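Local coordinates for protein Cow rumen GH26 endo-mannanase (Metagenome, PDB 6UEH) that hydrolyses internal beta-1,4-mannosidic bonds of mannans as a family 26 endo-mannanase, probably acting on galactomannan, at residues K167-S171 and D474-T478; Y199-F205 and W227-R231; T143-D147 and D377-D381; T221-I225 and R298-V304; K152-L157 and K303-I307. One frame throughout, in Å; residues are numbered along the deposited sequence.

All five contacts belong to the (beta/alpha)8 barrel of the hydrolase or to the chain entering it; none uses the calcium site of the CBM6 module. Contacts 1 and 2 touch through adjacent strands, Ser171 O to Ile202 N at 2.9 Å. Contact 2 shares helix 220-230 with contact 4 (centres about 12 Å apart), and contact 4 shares Lys303 and Val304 with contact 5 (centres about 11 Å apart). Contact 5 meets contact 3 where Gln155 NE2 lies 2.9 Å from Thr143 O. Contacts 1, 2, 3 and 5 lie toward the N-terminal ends of barrel strands, the centres of contacts 1 and 3 about 24 Å apart; the active site of such barrels lies at the C-terminal ends.

Contact 1 of 5, residues K167-S171 and D474-T478; sequences KKIIS and DYCIT
Two short strands run parallel here, with Ile169 opposite Cys476 (CA-CA 5.0 Å) and Ile170 opposite Ile477 (4.6 Å). Both are extended, phi near -90 to -125° and psi 125 to 137°, whereas Tyr475, just before its strand, is still turned (-73/-18). The ladder is regular: Ile169 N donates to Tyr475 O (2.9 Å), Ile477 N to Ile169 O (2.8 Å) and Ser171 N to Ile477 O (2.9 Å). Ile477 O is doubly used, since the p rotamer of Ser171 also brings OG to 2.7 Å from Ile477 O; this OG in turn accepts from Ala201 N. Lys168, extended beyond chi2, reaches back so that NZ donates to Asp474 O at 2.7 Å. Lys168 CA lies over the Tyr475 ring, 4.1 Å from the centroid, a CH-pi contact made possible by the t rotamer of Tyr475; Ile169 CG2 touches Tyr475 CE2 at 3.5 Å. On the other face Ile170 CG1 meets Ile477 CD1 at 4.1 Å, under helix 152-164. Residues 476-477 thus add a C-terminal strand to the start of barrel strand 169-174, on the edge that strand 202-206 takes over one step later through Ser171 O. Ile170, pointing its backbone the other way, bonds to Leu446 and Phe448. Small, bifunctional serine suits this junction: one hydroxyl ties three chain segments together, and buried backbone polarity is paid for locally.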
# COMPACT_ATOMS: atom_id res chain seq x y z
N LYS A 167 -12.55 3.83 10.01
CA LYS A 167 -13.65 4.78 10.16
C LYS A 167 -13.44 6.04 9.33
O LYS A 167 -14.40 6.66 8.86
CB LYS A 167 -13.84 5.15 11.63
CG LYS A 167 -14.11 3.98 12.56
CD LYS A 167 -14.63 4.47 13.91
CE LYS A 167 -13.74 4.02 15.06
NZ LYS A 167 -13.67 2.53 15.17
N LYS A 168 -12.18 6.44 9.17
CA LYS A 168 -11.83 7.66 8.45
C LYS A 168 -10.60 7.44 7.58
O LYS A 168 -9.95 6.40 7.66
CB LYS A 168 -11.56 8.81 9.42
CG LYS A 168 -12.60 9.03 10.51
CD LYS A 168 -13.80 9.79 9.98
CE LYS A 168 -14.76 10.13 11.10
NZ LYS A 168 -15.91 10.93 10.59
N ILE A 169 -10.29 8.43 6.76
CA ILE A 169 -8.98 8.51 6.13
C ILE A 169 -8.37 9.87 6.48
O ILE A 169 -9.05 10.89 6.49
CB ILE A 169 -9.04 8.30 4.59
CG1 ILE A 169 -7.63 8.14 4.02
CG2 ILE A 169 -9.80 9.43 3.91
CD1 ILE A 169 -7.60 7.68 2.57
N ILE A 170 -7.08 9.87 6.81
CA ILE A 170 -6.42 11.10 7.25
C ILE A 170 -5.76 11.80 6.07
O ILE A 170 -5.04 11.18 5.29
CB ILE A 170 -5.37 10.79 8.33
CG1 ILE A 170 -6.01 10.01 9.48
CG2 ILE A 170 -4.72 12.08 8.84
CD1 ILE A 170 -5.04 9.54 10.53
N SER A 171 -6.00 13.10 5.93
CA SER A 171 -5.39 13.85 4.84
C SER A 171 -3.89 14.06 5.06
O SER A 171 -3.43 14.17 6.20
CB SER A 171 -6.09 15.21 4.66
OG SER A 171 -6.09 15.95 5.86
N ASP A 474 -16.88 14.23 5.75
CA ASP A 474 -16.86 13.75 7.13
C ASP A 474 -15.89 12.58 7.27
O ASP A 474 -15.34 12.33 8.34
CB ASP A 474 -18.26 13.33 7.58
CG ASP A 474 -19.18 14.51 7.79
OD1 ASP A 474 -18.68 15.62 8.06
OD2 ASP A 474 -20.41 14.32 7.68
N TYR A 475 -15.69 11.86 6.17
CA TYR A 475 -14.83 10.68 6.16
C TYR A 475 -13.35 11.06 6.24
O TYR A 475 -12.51 10.23 6.59
CB TYR A 475 -15.10 9.84 4.91
CG TYR A 475 -14.31 8.56 4.85
CD1 TYR A 475 -14.64 7.48 5.66
CD2 TYR A 475 -13.24 8.42 3.97
CE1 TYR A 475 -13.92 6.30 5.61
CE2 TYR A 475 -12.51 7.24 3.91
CZ TYR A 475 -12.85 6.18 4.73
OH TYR A 475 -12.13 5.01 4.68
N CYS A 476 -13.03 12.32 5.94
CA CYS A 476 -11.63 12.73 5.89
C CYS A 476 -11.22 13.59 7.08
O CYS A 476 -11.86 14.60 7.38
CB CYS A 476 -11.36 13.49 4.59
SG CYS A 476 -9.67 14.12 4.40
N ILE A 477 -10.15 13.18 7.74
CA ILE A 477 -9.60 13.93 8.86
C ILE A 477 -8.61 14.97 8.37
O ILE A 477 -7.65 14.65 7.67
CB ILE A 477 -8.92 13.00 9.88
CG1 ILE A 477 -9.97 12.14 10.58
CG2 ILE A 477 -8.11 13.79 10.90
CD1 ILE A 477 -9.40 11.08 11.48
N THR A 478 -8.84 16.23 8.74
CA THR A 478 -7.95 17.32 8.37
C THR A 478 -7.27 17.86 9.63
O THR A 478 -7.50 17.35 10.73
CB THR A 478 -8.70 18.45 7.63
OG1 THR A 478 -9.61 19.10 8.53
CG2 THR A 478 -9.48 17.88 6.45

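Contact 2 of 5, residues Y199-F205 and W227-R231; sequences YPAIRGF and WVKER
Trp227, in the t rotamer with chi2 at -105°, lays its indole against the start of strand 202-206. Arg203 CB sits over the five-membered ring, 3.4 Å from its centroid, a CH-pi contact. Ala201, just before the strand, has turned phi/psi (-79/-40), and its O accepts from Trp227 NE1 at 3.2 Å, while Pro200 O meets the ring edge at CZ2 (3.2 Å). Strand and helix 220-230 open a beta-alpha-beta unit completed by strand 234-238, the repeat of the barrel; the nearest CA atoms, Arg203 and Trp227, are 7.5 Å apart. A broad, flat indole suits this gap. Arg203 is extended, t through chi3, which carries NH1 to 3.2 Å from Arg231 NH1; Glu186 bridges these like charges by salt bridges to both, and Glu175 takes Arg203 NH2. Arg231 (chi1 m, chi2 t) brings NH2 to 4.4 Å from Tyr199 CE1, at most a weak cation-pi attraction; Tyr199 OH bonds to Glu190. Farther on, Phe205 (m, chi2 87°) brings CZ to 4.0 Å from Trp227 CB.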
# COMPACT_ATOMS: atom_id res chain seq x y z
N TYR A 199 -6.52 22.40 6.00
CA TYR A 199 -5.13 21.97 5.90
C TYR A 199 -5.06 20.44 6.01
O TYR A 199 -5.89 19.83 6.69
CB TYR A 199 -4.27 22.60 6.99
CG TYR A 199 -3.83 24.03 6.73
CD1 TYR A 199 -2.88 24.31 5.76
CD2 TYR A 199 -4.34 25.08 7.48
CE1 TYR A 199 -2.46 25.61 5.53
CE2 TYR A 199 -3.93 26.38 7.26
CZ TYR A 199 -2.99 26.64 6.29
OH TYR A 199 -2.57 27.93 6.06
N PRO A 200 -4.07 19.82 5.36
CA PRO A 200 -3.86 18.39 5.60
C PRO A 200 -3.43 18.14 7.04
O PRO A 200 -2.77 19.00 7.62
CB PRO A 200 -2.75 18.03 4.61
CG PRO A 200 -2.01 19.31 4.41
CD PRO A 200 -3.06 20.38 4.44
N ALA A 201 -3.80 17.00 7.60
CA ALA A 201 -3.43 16.69 8.98
C ALA A 201 -1.99 16.20 9.05
O ALA A 201 -1.25 16.55 9.98
CB ALA A 201 -4.38 15.64 9.55
N ILE A 202 -1.60 15.39 8.07
CA ILE A 202 -0.26 14.82 8.01
C ILE A 202 0.62 15.60 7.04
O ILE A 202 0.20 15.92 5.93
CB ILE A 202 -0.32 13.33 7.58
CG1 ILE A 202 -0.98 12.49 8.68
CG2 ILE A 202 1.07 12.80 7.26
CD1 ILE A 202 -1.16 11.03 8.30
N ARG A 203 1.83 15.93 7.48
CA ARG A 203 2.79 16.59 6.59
C ARG A 203 3.98 15.66 6.35
O ARG A 203 4.52 15.07 7.29
CB ARG A 203 3.25 17.92 7.19
CG ARG A 203 4.22 18.71 6.32
CD ARG A 203 4.28 20.17 6.75
NE ARG A 203 5.28 20.94 6.01
CZ ARG A 203 5.20 22.25 5.80
NH1 ARG A 203 4.16 22.94 6.27
NH2 ARG A 203 6.15 22.88 5.12
N GLY A 204 4.38 15.53 5.09
CA GLY A 204 5.48 14.67 4.72
C GLY A 204 6.79 15.43 4.58
O GLY A 204 6.83 16.48 3.95
N PHE A 205 7.85 14.88 5.17
CA PHE A 205 9.17 15.49 5.13
C PHE A 205 10.19 14.52 4.55
O PHE A 205 9.84 13.41 4.15
CB PHE A 205 9.61 15.93 6.53
CG PHE A 205 8.64 16.86 7.22
CD1 PHE A 205 7.58 16.36 7.96
CD2 PHE A 205 8.81 18.23 7.15
CE1 PHE A 205 6.70 17.21 8.61
CE2 PHE A 205 7.93 19.09 7.79
CZ PHE A 205 6.88 18.58 8.52
N TRP A 227 5.38 21.92 12.76
CA TRP A 227 4.14 21.25 12.34
C TRP A 227 3.47 20.54 13.51
O TRP A 227 2.26 20.68 13.72
CB TRP A 227 4.42 20.26 11.21
CG TRP A 227 3.18 19.64 10.64
CD1 TRP A 227 2.71 18.38 10.85
CD2 TRP A 227 2.24 20.28 9.77
NE1 TRP A 227 1.54 18.18 10.16
CE2 TRP A 227 1.23 19.34 9.49
CE3 TRP A 227 2.15 21.55 9.19
CZ2 TRP A 227 0.15 19.63 8.65
CZ3 TRP A 227 1.08 21.84 8.37
CH2 TRP A 227 0.10 20.88 8.11
N VAL A 228 4.25 19.79 14.27
CA VAL A 228 3.71 18.99 15.36
C VAL A 228 3.42 19.81 16.61
O VAL A 228 2.30 19.81 17.11
CB VAL A 228 4.66 17.84 15.73
CG1 VAL A 228 4.16 17.10 16.97
CG2 VAL A 228 4.83 16.88 14.56
N LYS A 229 4.43 20.52 17.10
CA LYS A 229 4.34 21.19 18.39
C LYS A 229 3.56 22.51 18.35
O LYS A 229 2.98 22.92 19.36
CB LYS A 229 5.74 21.44 18.95
CG LYS A 229 6.57 20.17 19.13
CD LYS A 229 6.15 19.39 20.37
CE LYS A 229 6.76 20.00 21.63
NZ LYS A 229 6.37 19.26 22.87
N GLU A 230 3.55 23.17 17.20
CA GLU A 230 2.90 24.48 17.11
C GLU A 230 1.58 24.44 16.34
O GLU A 230 0.67 25.21 16.65
CB GLU A 230 3.85 25.50 16.48
CG GLU A 230 5.06 25.82 17.36
CD GLU A 230 5.89 26.97 16.82
OE1 GLU A 230 5.76 27.29 15.62
OE2 GLU A 230 6.68 27.54 17.60
N ARG A 231 1.47 23.56 15.35
CA ARG A 231 0.24 23.48 14.57
C ARG A 231 -0.61 22.27 14.94
O ARG A 231 -1.75 22.15 14.48
CB ARG A 231 0.56 23.46 13.08
CG ARG A 231 1.12 24.77 12.58
CD ARG A 231 0.80 24.99 11.11
NE ARG A 231 2.00 24.98 10.28
CZ ARG A 231 2.00 25.24 8.98
NH1 ARG A 231 3.14 25.21 8.30
NH2 ARG A 231 0.86 25.53 8.36

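Contact 3 of 5, residues T143-D147 and D377-D381; sequences TKLSD and DEYVD
Ser146 directs its side chain onto the carboxylate of Asp381, and in the p rotamer its OG donates to Asp381 OD1 at 2.7 Å. The contact lies at the N-terminal end of the (beta/alpha)8 barrel: 143-147 belongs to the irregular chain leading from the CBM6 sandwich to helix 152-164, whereas residues 377-381 belong to the loop entering strand 382-387. Neither segment is regular, and the CA atoms come closest at Ser146-Glu378 (5.3 Å) and Leu145-Asp381 (6.1 Å). Ser146 N also donates to Asp381 OD1, at 2.9 Å, so one oxygen serves both the amide and the hydroxyl of the same residue; a short serine is what allows both donors to converge. Asp381 takes chi1 m to present this oxygen, while OD2 accepts from Trp359 N. Leu145, extended at psi 153°, bends its end inward so that CD2 lies 3.5 Å from Asp381 CG and shields the acid, and it also packs on Ala154 and Gln158 of helix 152-164. Two waters complete the seam. One accepts from Asp147 N and donates to Asp381 OD2, both at 2.9 Å. The other donates twice, to Ser146 O at 2.9 Å and to Glu378 O at 3.0 Å.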
# COMPACT_ATOMS: atom_id res chain seq x y z
N THR A 143 -2.49 -1.97 18.34
CA THR A 143 -1.58 -0.92 17.89
C THR A 143 -0.41 -0.69 18.84
O THR A 143 0.15 0.40 18.90
CB THR A 143 -2.33 0.42 17.70
OG1 THR A 143 -3.22 0.63 18.80
CG2 THR A 143 -3.14 0.39 16.40
N LYS A 144 -0.04 -1.73 19.59
CA LYS A 144 1.17 -1.67 20.40
C LYS A 144 2.38 -1.61 19.47
O LYS A 144 2.51 -2.43 18.56
CB LYS A 144 1.28 -2.87 21.34
CG LYS A 144 2.38 -2.73 22.39
CD LYS A 144 2.51 -3.99 23.23
CE LYS A 144 3.41 -3.77 24.44
NZ LYS A 144 4.80 -3.37 24.07
N LEU A 145 3.25 -0.63 19.68
CA LEU A 145 4.40 -0.45 18.81
C LEU A 145 5.41 -1.58 18.97
O LEU A 145 5.48 -2.22 20.02
CB LEU A 145 5.06 0.91 19.08
CG LEU A 145 4.26 2.10 18.56
CD1 LEU A 145 4.86 3.42 19.04
CD2 LEU A 145 4.20 2.06 17.03
N SER A 146 6.18 -1.84 17.92
CA SER A 146 7.13 -2.94 17.92
C SER A 146 8.31 -2.68 18.86
O SER A 146 8.89 -3.62 19.40
CB SER A 146 7.65 -3.20 16.50
OG SER A 146 8.26 -2.04 15.96
N ASP A 147 8.65 -1.41 19.03
CA ASP A 147 9.70 -1.02 19.97
C ASP A 147 9.14 -1.03 21.39
O ASP A 147 8.26 -0.23 21.72
CB ASP A 147 10.25 0.37 19.62
CG ASP A 147 11.52 0.73 20.39
OD1 ASP A 147 11.78 0.14 21.46
OD2 ASP A 147 12.26 1.62 19.93
N ASP A 377 6.66 -8.63 11.69
CA ASP A 377 5.83 -7.92 12.66
C ASP A 377 6.63 -7.21 13.75
O ASP A 377 6.19 -6.21 14.30
CB ASP A 377 4.83 -8.87 13.32
CG ASP A 377 3.78 -9.38 12.36
OD1 ASP A 377 3.60 -8.76 11.29
OD2 ASP A 377 3.12 -10.39 12.68
N GLU A 378 7.81 -7.75 14.07
CA GLU A 378 8.60 -7.22 15.17
C GLU A 378 9.51 -6.06 14.74
O GLU A 378 10.19 -5.46 15.57
CB GLU A 378 9.42 -8.35 15.81
CG GLU A 378 10.57 -8.89 14.96
CD GLU A 378 10.12 -9.85 13.85
OE1 GLU A 378 8.91 -10.03 13.64
OE2 GLU A 378 11.01 -10.43 13.18
N TYR A 379 9.50 -5.74 13.45
CA TYR A 379 10.35 -4.67 12.92
C TYR A 379 9.58 -3.57 12.19
O TYR A 379 10.18 -2.61 11.71
CB TYR A 379 11.39 -5.25 11.97
CG TYR A 379 12.57 -5.92 12.65
CD1 TYR A 379 13.63 -5.16 13.13
CD2 TYR A 379 12.62 -7.29 12.80
CE1 TYR A 379 14.71 -5.77 13.75
CE2 TYR A 379 13.69 -7.91 13.42
CZ TYR A 379 14.73 -7.14 13.90
OH TYR A 379 15.80 -7.74 14.52
N VAL A 380 8.26 -3.71 12.10
CA VAL A 380 7.43 -2.79 11.32
C VAL A 380 6.16 -2.41 12.10
O VAL A 380 5.55 -3.26 12.75
CB VAL A 380 7.03 -3.41 9.95
CG1 VAL A 380 6.18 -2.45 9.14
CG2 VAL A 380 8.28 -3.82 9.16
N ASP A 381 5.77 -1.14 12.03
CA ASP A 381 4.59 -0.66 12.75
C ASP A 381 3.44 -0.27 11.82
O ASP A 381 2.32 -0.04 12.28
CB ASP A 381 4.95 0.55 13.61
CG ASP A 381 6.03 0.24 14.62
OD1 ASP A 381 5.97 -0.84 15.23
OD2 ASP A 381 6.93 1.08 14.80
O HOH W 1 11.34 -4.40 18.08
O HOH W 2 7.96 0.92 17.47

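Contact 4 of 5, residues T221-I225 and R298-V304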
# COMPACT_ATOMS: atom_id res chain seq x y z
N THR A 221 14.07 19.60 10.22
CA THR A 221 13.82 19.29 11.62
C THR A 221 13.01 20.39 12.31
O THR A 221 12.08 20.10 13.07
CB THR A 221 15.14 19.07 12.39
OG1 THR A 221 15.88 18.01 11.76
CG2 THR A 221 14.87 18.70 13.84
N GLU A 222 13.35 21.64 12.04
CA GLU A 222 12.60 22.77 12.59
C GLU A 222 11.16 22.77 12.08
O GLU A 222 10.23 23.01 12.85
CB GLU A 222 13.28 24.09 12.24
CG GLU A 222 14.53 24.40 13.06
CD GLU A 222 15.77 23.66 12.56
OE1 GLU A 222 15.66 22.90 11.57
OE2 GLU A 222 16.85 23.85 13.15
N ARG A 223 10.97 22.49 10.80
CA ARG A 223 9.62 22.48 10.23
C ARG A 223 8.79 21.32 10.77
O ARG A 223 7.58 21.43 10.92
CB ARG A 223 9.66 22.44 8.70
CG ARG A 223 10.10 23.75 8.06
CD ARG A 223 9.90 23.75 6.55
NE ARG A 223 10.62 22.66 5.90
CZ ARG A 223 11.92 22.70 5.60
NH1 ARG A 223 12.64 23.77 5.88
NH2 ARG A 223 12.49 21.65 5.01
N VAL A 224 9.45 20.20 11.08
CA VAL A 224 8.76 19.07 11.69
C VAL A 224 8.26 19.46 13.08
O VAL A 224 7.11 19.20 13.45
CB VAL A 224 9.66 17.83 11.80
CG1 VAL A 224 8.97 16.74 12.61
CG2 VAL A 224 10.02 17.31 10.41
N ILE A 225 9.14 20.09 13.86
CA ILE A 225 8.80 20.57 15.19
C ILE A 225 7.66 21.59 15.12
O ILE A 225 6.70 21.52 15.90
CB ILE A 225 10.01 21.21 15.88
CG1 ILE A 225 11.08 20.14 16.15
CG2 ILE A 225 9.60 21.90 17.17
CD1 ILE A 225 12.36 20.69 16.74
N ARG A 298 17.04 15.09 18.01
CA ARG A 298 16.51 16.42 18.29
C ARG A 298 14.99 16.35 18.43
O ARG A 298 14.41 16.96 19.33
CB ARG A 298 16.89 17.40 17.18
CG ARG A 298 18.39 17.62 17.00
CD ARG A 298 18.67 18.50 15.79
NE ARG A 298 18.13 19.84 15.98
CZ ARG A 298 17.83 20.67 14.98
NH1 ARG A 298 17.99 20.28 13.73
NH2 ARG A 298 17.35 21.88 15.24
N LEU A 299 14.35 15.58 17.54
CA LEU A 299 12.91 15.36 17.62
C LEU A 299 12.55 14.67 18.93
O LEU A 299 11.62 15.08 19.61
CB LEU A 299 12.42 14.52 16.43
CG LEU A 299 12.52 15.17 15.05
CD1 LEU A 299 11.91 14.26 13.99
CD2 LEU A 299 11.85 16.53 15.05
N GLN A 300 13.30 13.62 19.28
CA GLN A 300 13.04 12.90 20.52
C GLN A 300 13.24 13.80 21.73
O GLN A 300 12.47 13.75 22.69
CB GLN A 300 13.92 11.65 20.62
CG GLN A 300 13.68 10.85 21.90
CD GLN A 300 14.20 9.42 21.81
OE1 GLN A 300 13.48 8.52 21.37
NE2 GLN A 300 15.44 9.21 22.24
N ASP A 301 14.27 14.64 21.67
CA ASP A 301 14.54 15.61 22.74
C ASP A 301 13.35 16.53 22.97
O ASP A 301 13.04 16.88 24.11
CB ASP A 301 15.77 16.45 22.41
CG ASP A 301 17.07 15.69 22.58
OD1 ASP A 301 17.08 14.69 23.33
OD2 ASP A 301 18.09 16.11 21.99
N GLU A 302 12.69 16.94 21.89
CA GLU A 302 11.56 17.84 21.98
C GLU A 302 10.23 17.08 22.00
O GLU A 302 9.17 17.66 21.76
CB GLU A 302 11.58 18.84 20.82
CG GLU A 302 12.89 19.60 20.67
CD GLU A 302 13.11 20.64 21.76
OE1 GLU A 302 12.15 20.96 22.49
OE2 GLU A 302 14.26 21.14 21.89
N LYS A 303 10.32 15.78 22.27
CA LYS A 303 9.15 14.91 22.42
C LYS A 303 8.26 14.91 21.18
O LYS A 303 7.03 14.99 21.28
CB LYS A 303 8.33 15.33 23.65
CG LYS A 303 9.09 15.21 24.96
CD LYS A 303 8.22 15.56 26.15
CE LYS A 303 8.96 15.34 27.46
NZ LYS A 303 9.45 13.94 27.58
N VAL A 304 8.89 14.81 20.02
CA VAL A 304 8.16 14.77 18.75
C VAL A 304 8.19 13.38 18.14
O VAL A 304 9.26 12.88 17.79
CB VAL A 304 8.73 15.78 17.74
CG1 VAL A 304 8.01 15.64 16.41
CG2 VAL A 304 8.61 17.20 18.27
O HOH W 3 17.88 21.44 10.96
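Neighbouring helices in the outer layer of the (beta/alpha)8 barrel, 220-230 and the end of 280-301, pack against each other here. Leu299 is the central apolar side chain: its CD2 lies 3.9 Å from Thr221 CG2, 3.8 Å from Val224 CG1 and 3.9 Å from Ile225 CG1. These three residues, spaced along one face of helix 220-230, form a shallow hollow that the long, branched leucine can fill. The second helix then stops in a Schellman motif. Val304 N donates to Leu299 O at 2.8 Å and Lys303 N to Gln300 O at 3.0 Å, with Lys303 at positive phi (58°). This reversal turns the chain toward strand 306-309 and sends Val304 back into the interface, where its CG1 meets Val224 CG1 at 4.1 Å and its CG2 approaches Ile225 CG1 at 4.4 Å. Toward solvent, Glu302 CG lies 4.1 Å from Ile225 CD1, and Arg298 NH2 forms a salt bridge with Glu222 OE2 at 2.9 Å. Thr221 CG2 sits over one face of the guanidinium, and Gln295 accepts from both Arg298 NH1 and Thr221 OG1. A water closes the bridge, donating to Glu222 OE1 at 2.7 Å and accepting from Arg298 NH1 at 3.0 Å.

Contact 5 of 5, residues K152-L157 and K303-I307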
# COMPACT_ATOMS: atom_id res chain seq x y z
N LYS A 152 6.12 7.77 24.96
CA LYS A 152 4.69 7.90 25.19
C LYS A 152 4.02 8.66 24.04
O LYS A 152 2.89 8.35 23.67
CB LYS A 152 4.40 8.59 26.53
CG LYS A 152 4.96 10.00 26.68
CD LYS A 152 4.64 10.56 28.06
CE LYS A 152 5.00 12.03 28.18
NZ LYS A 152 6.45 12.28 27.97
N GLU A 153 4.72 9.63 23.47
CA GLU A 153 4.18 10.39 22.35
C GLU A 153 3.98 9.51 21.12
O GLU A 153 2.97 9.62 20.43
CB GLU A 153 5.09 11.57 22.00
CG GLU A 153 5.15 12.66 23.06
CD GLU A 153 6.07 12.31 24.21
OE1 GLU A 153 6.90 11.38 24.06
OE2 GLU A 153 5.98 12.97 25.27
N ALA A 154 4.93 8.62 20.86
CA ALA A 154 4.84 7.71 19.72
C ALA A 154 3.69 6.73 19.88
O ALA A 154 2.91 6.51 18.94
CB ALA A 154 6.16 6.95 19.55
N GLN A 155 3.57 6.14 21.06
CA GLN A 155 2.52 5.16 21.32
C GLN A 155 1.14 5.81 21.31
O GLN A 155 0.18 5.22 20.81
CB GLN A 155 2.76 4.46 22.66
CG GLN A 155 1.78 3.33 22.95
CD GLN A 155 1.79 2.27 21.87
OE1 GLN A 155 2.72 1.46 21.78
NE2 GLN A 155 0.76 2.27 21.03
N LYS A 156 1.04 7.02 21.84
CA LYS A 156 -0.22 7.75 21.83
C LYS A 156 -0.64 8.12 20.41
O LYS A 156 -1.82 8.07 20.07
CB LYS A 156 -0.12 9.01 22.71
CG LYS A 156 -0.23 8.71 24.20
CD LYS A 156 0.35 9.83 25.05
CE LYS A 156 -0.45 11.11 24.93
NZ LYS A 156 0.10 12.17 25.83
N LEU A 157 0.33 8.48 19.57
CA LEU A 157 0.05 8.77 18.17
C LEU A 157 -0.46 7.51 17.45
O LEU A 157 -1.47 7.56 16.75
CB LEU A 157 1.29 9.32 17.46
CG LEU A 157 1.20 9.49 15.93
CD1 LEU A 157 -0.02 10.31 15.53
CD2 LEU A 157 2.47 10.12 15.38
N LYS A 303 10.32 15.78 22.27
CA LYS A 303 9.15 14.91 22.42
C LYS A 303 8.26 14.91 21.18
O LYS A 303 7.03 14.99 21.28
CB LYS A 303 8.33 15.33 23.65
CG LYS A 303 9.09 15.21 24.96
CD LYS A 303 8.22 15.56 26.15
CE LYS A 303 8.96 15.34 27.46
NZ LYS A 303 9.45 13.94 27.58
N VAL A 304 8.89 14.81 20.02
CA VAL A 304 8.16 14.77 18.75
C VAL A 304 8.19 13.38 18.14
O VAL A 304 9.26 12.88 17.79
CB VAL A 304 8.73 15.78 17.74
CG1 VAL A 304 8.01 15.64 16.41
CG2 VAL A 304 8.61 17.20 18.27
N PRO A 305 7.02 12.74 18.03
CA PRO A 305 6.89 11.44 17.37
C PRO A 305 6.90 11.60 15.85
O PRO A 305 6.56 12.68 15.35
CB PRO A 305 5.53 10.94 17.86
CG PRO A 305 4.75 12.19 18.06
CD PRO A 305 5.73 13.22 18.56
N LEU A 306 7.29 10.55 15.14
CA LEU A 306 7.42 10.62 13.69
C LEU A 306 7.04 9.30 13.02
O LEU A 306 7.51 8.24 13.41
CB LEU A 306 8.86 11.00 13.31
CG LEU A 306 9.20 11.12 11.82
CD1 LEU A 306 8.50 12.31 11.19
CD2 LEU A 306 10.71 11.20 11.62
N ILE A 307 6.18 9.37 12.01
CA ILE A 307 5.95 8.21 11.15
C ILE A 307 7.12 8.12 10.19
O ILE A 307 7.16 8.79 9.16
CB ILE A 307 4.62 8.31 10.38
CG1 ILE A 307 3.45 8.51 11.36
CG2 ILE A 307 4.40 7.07 9.53
CD1 ILE A 307 2.13 8.81 10.69
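Pro305 is the bump of this contact, and the first turns of helix 152-164 supply the hollow. Its ring faces the helix where Ala154 is small enough to let the chains approach, CA to CA at 4.9 Å. Pro305 CB rests 3.8 Å from Ala154 CA and 3.9 Å from Glu153 O, and its CD touches Glu153 CB at 3.9 Å. One turn on, Leu157 walls the hollow: its CD2 lies 4.0 Å from Pro305 CB and reaches Ile307 CG1 at 4.4 Å. Leu157 also touches Ile234 and Ile358, so the helix lies across the N-terminal ends of several barrel strands and helps to close that end of the (beta/alpha)8 barrel. At the exposed side Glu153 CG packs on Lys303 O (3.5 Å). Lys152 NZ, salt-bridged to Glu153 OE2 at 2.8 Å, stands only 3.5 Å from Lys303 NZ, with the same OE2 4.3 Å from the latter. With no hydrogen bond across it, the contact depends on apolar fit, and the carboxylate probably tempers the repulsion between the lysines.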